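Local coordinates for cytosolic iron-sulfur protein assembly protein 1 (Saccharomyces cerevisiae, PDB 2HES) that serves as an essential WD40 propeller component of the cytosolic machinery that matures extramitochondrial iron-sulfur proteins, at residues A[293-299]-A[314-320]. Numbering follows the deposited sequence.
Sequences HGVYEIN and TGGDDGI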
loop_
_atom_site.group_PDB
_atom_site.type_symbol
_atom_site.label_atom_id
_atom_site.label_comp_id
_atom_site.label_asym_id
_atom_site.label_seq_id
_atom_site.Cartn_x
_atom_site.Cartn_y
_atom_site.Cartn_z
ATOM N N HIS A 293 -12.052 -14.585 -3.406
ATOM C CA HIS A 293 -12.700 -14.459 -2.088
ATOM C C HIS A 293 -14.177 -14.793 -2.196
ATOM O O HIS A 293 -15.018 -14.131 -1.626
ATOM C CB HIS A 293 -12.455 -13.080 -1.472
ATOM C CG HIS A 293 -11.068 -12.930 -0.952
ATOM N ND1 HIS A 293 -10.786 -12.797 0.392
ATOM C CD2 HIS A 293 -9.876 -13.007 -1.584
ATOM C CE1 HIS A 293 -9.473 -12.763 0.558
ATOM N NE2 HIS A 293 -8.898 -12.878 -0.625
ATOM N N GLY A 294 -14.480 -15.838 -2.956
ATOM C CA GLY A 294 -15.873 -16.190 -3.224
ATOM C C GLY A 294 -16.592 -15.055 -3.909
ATOM O O GLY A 294 -16.117 -14.539 -4.927
ATOM N N VAL A 295 -17.707 -14.633 -3.319
ATOM C CA VAL A 295 -18.511 -13.539 -3.843
ATOM C C VAL A 295 -18.014 -12.130 -3.404
ATOM O O VAL A 295 -18.623 -11.100 -3.773
ATOM C CB VAL A 295 -20.001 -13.737 -3.456
ATOM C CG1 VAL A 295 -20.195 -13.598 -1.956
ATOM C CG2 VAL A 295 -20.886 -12.753 -4.197
ATOM N N TYR A 296 -16.915 -12.094 -2.643
ATOM C CA TYR A 296 -16.464 -10.882 -1.965
ATOM C C TYR A 296 -15.435 -10.008 -2.704
ATOM O O TYR A 296 -14.536 -10.501 -3.395
ATOM C CB TYR A 296 -15.932 -11.234 -0.560
ATOM C CG TYR A 296 -17.031 -11.743 0.365
ATOM C CD1 TYR A 296 -17.802 -10.848 1.112
ATOM C CD2 TYR A 296 -17.297 -13.100 0.479
ATOM C CE1 TYR A 296 -18.824 -11.301 1.960
ATOM C CE2 TYR A 296 -18.320 -13.571 1.321
ATOM C CZ TYR A 296 -19.072 -12.665 2.046
ATOM O OH TYR A 296 -20.081 -13.099 2.890
ATOM N N GLU A 297 -15.573 -8.698 -2.509
ATOM C CA GLU A 297 -14.630 -7.719 -3.073
ATOM C C GLU A 297 -13.262 -7.973 -2.439
ATOM O O GLU A 297 -13.194 -8.387 -1.267
ATOM C CB GLU A 297 -15.111 -6.293 -2.798
ATOM C CG GLU A 297 -16.353 -5.899 -3.659
ATOM C CD GLU A 297 -16.782 -4.440 -3.558
ATOM O OE1 GLU A 297 -16.127 -3.633 -2.870
ATOM O OE2 GLU A 297 -17.807 -4.080 -4.173
ATOM N N ILE A 298 -12.185 -7.786 -3.206
ATOM C CA ILE A 298 -10.839 -7.979 -2.672
ATOM C C ILE A 298 -10.194 -6.593 -2.572
ATOM O O ILE A 298 -10.212 -5.824 -3.560
ATOM C CB ILE A 298 -9.963 -8.897 -3.557
ATOM C CG1 ILE A 298 -10.655 -10.226 -3.902
ATOM C CG2 ILE A 298 -8.594 -9.125 -2.911
ATOM C CD1 ILE A 298 -9.851 -11.106 -4.828
ATOM N N ASN A 299 -9.585 -6.275 -1.422
ATOM C CA ASN A 299 -9.183 -4.885 -1.155
ATOM C C ASN A 299 -7.693 -4.666 -1.215
ATOM O O ASN A 299 -7.230 -3.508 -1.371
ATOM C CB ASN A 299 -9.653 -4.481 0.247
ATOM C CG ASN A 299 -11.150 -4.512 0.375
ATOM O OD1 ASN A 299 -11.865 -3.846 -0.375
ATOM N ND2 ASN A 299 -11.638 -5.297 1.328
ATOM N N THR A 314 -3.821 -12.068 -0.429
ATOM C CA THR A 314 -4.951 -11.225 -0.739
ATOM C C THR A 314 -5.856 -11.105 0.457
ATOM O O THR A 314 -6.089 -12.105 1.168
ATOM C CB THR A 314 -5.797 -11.774 -1.940
ATOM O OG1 THR A 314 -6.181 -13.134 -1.684
ATOM C CG2 THR A 314 -5.018 -11.730 -3.209
ATOM N N GLY A 315 -6.371 -9.901 0.669
ATOM C CA GLY A 315 -7.333 -9.582 1.721
ATOM C C GLY A 315 -8.676 -9.056 1.227
ATOM O O GLY A 315 -8.748 -8.081 0.455
ATOM N N GLY A 316 -9.765 -9.654 1.725
ATOM C CA GLY A 316 -11.083 -9.410 1.138
ATOM C C GLY A 316 -12.168 -9.034 2.128
ATOM O O GLY A 316 -11.937 -9.026 3.342
ATOM N N ASP A 317 -13.356 -8.725 1.609
ATOM C CA ASP A 317 -14.469 -8.201 2.411
ATOM C C ASP A 317 -15.028 -9.294 3.344
ATOM O O ASP A 317 -15.859 -8.999 4.199
ATOM C CB ASP A 317 -15.597 -7.622 1.520
ATOM C CG ASP A 317 -15.442 -6.090 1.216
ATOM O OD1 ASP A 317 -14.474 -5.480 1.695
ATOM O OD2 ASP A 317 -16.315 -5.472 0.537
ATOM N N ASP A 318 -14.570 -10.527 3.160
ATOM C CA ASP A 318 -15.027 -11.677 3.988
ATOM C C ASP A 318 -14.165 -11.915 5.224
ATOM O O ASP A 318 -14.366 -12.910 5.954
ATOM C CB ASP A 318 -15.051 -12.964 3.162
ATOM C CG ASP A 318 -13.809 -13.137 2.317
ATOM O OD1 ASP A 318 -12.982 -12.197 2.306
ATOM O OD2 ASP A 318 -13.660 -14.182 1.640
ATOM N N GLY A 319 -13.168 -11.060 5.443
ATOM C CA GLY A 319 -12.332 -11.174 6.653
ATOM C C GLY A 319 -11.276 -12.262 6.571
ATOM O O GLY A 319 -10.682 -12.651 7.586
ATOM N N ILE A 320 -11.007 -12.726 5.356
ATOM C CA ILE A 320 -10.054 -13.770 5.101
ATOM C C ILE A 320 -8.791 -13.211 4.446
ATOM O O ILE A 320 -8.866 -12.321 3.585
ATOM C CB ILE A 320 -10.697 -14.896 4.197
ATOM C CG1 ILE A 320 -11.807 -15.623 4.974
ATOM C CG2 ILE A 320 -9.665 -15.855 3.649
ATOM C CD1 ILE A 320 -12.286 -16.924 4.307
HETATM O O HOH W 1 -18.237 -7.716 -0.780
#
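This is the last blade of the WD40 beta-propeller, with the His, Ser/Thr, Trp and Asp side-chain network familiar from WD repeats. Start at His-293: its ring packs against the Gly-316 to Gly-319 type I turn, donating from ND1 to Asp-318 OD1 (3.0 Å), while NE2 hydrogen-bonds Thr-314 OG1 (2.9 Å), which is also hydrogen-bonded to Trp-324 NE1. Gly-316 has to be bare here, since a CB would clash with ND1 of His-293. A type II' turn from His-293 to Tyr-296 then swings the chain back, and the Tyr-296 ring takes Asp-318 CB over one face in a CH-pi contact, 3.7 Å from CB to centroid. Glu-297 O accepts from Asp-317 N (2.9 Å); the Glu-297 carboxylate is hydrogen-bonded through OE1 to Tyr-254 OH. Antiparallel pairing follows: Ile-298 faces Gly-316 as a non-hydrogen-bonded pair, and Asn-299 N donates to Gly-315 O (2.7 Å). Asn-299 also ties the turn to the neighbouring blade, its ND2 bonding Ile-17 O and, at 2.9 Å, Asp-317 OD1, though the place of that oxygen is less certain.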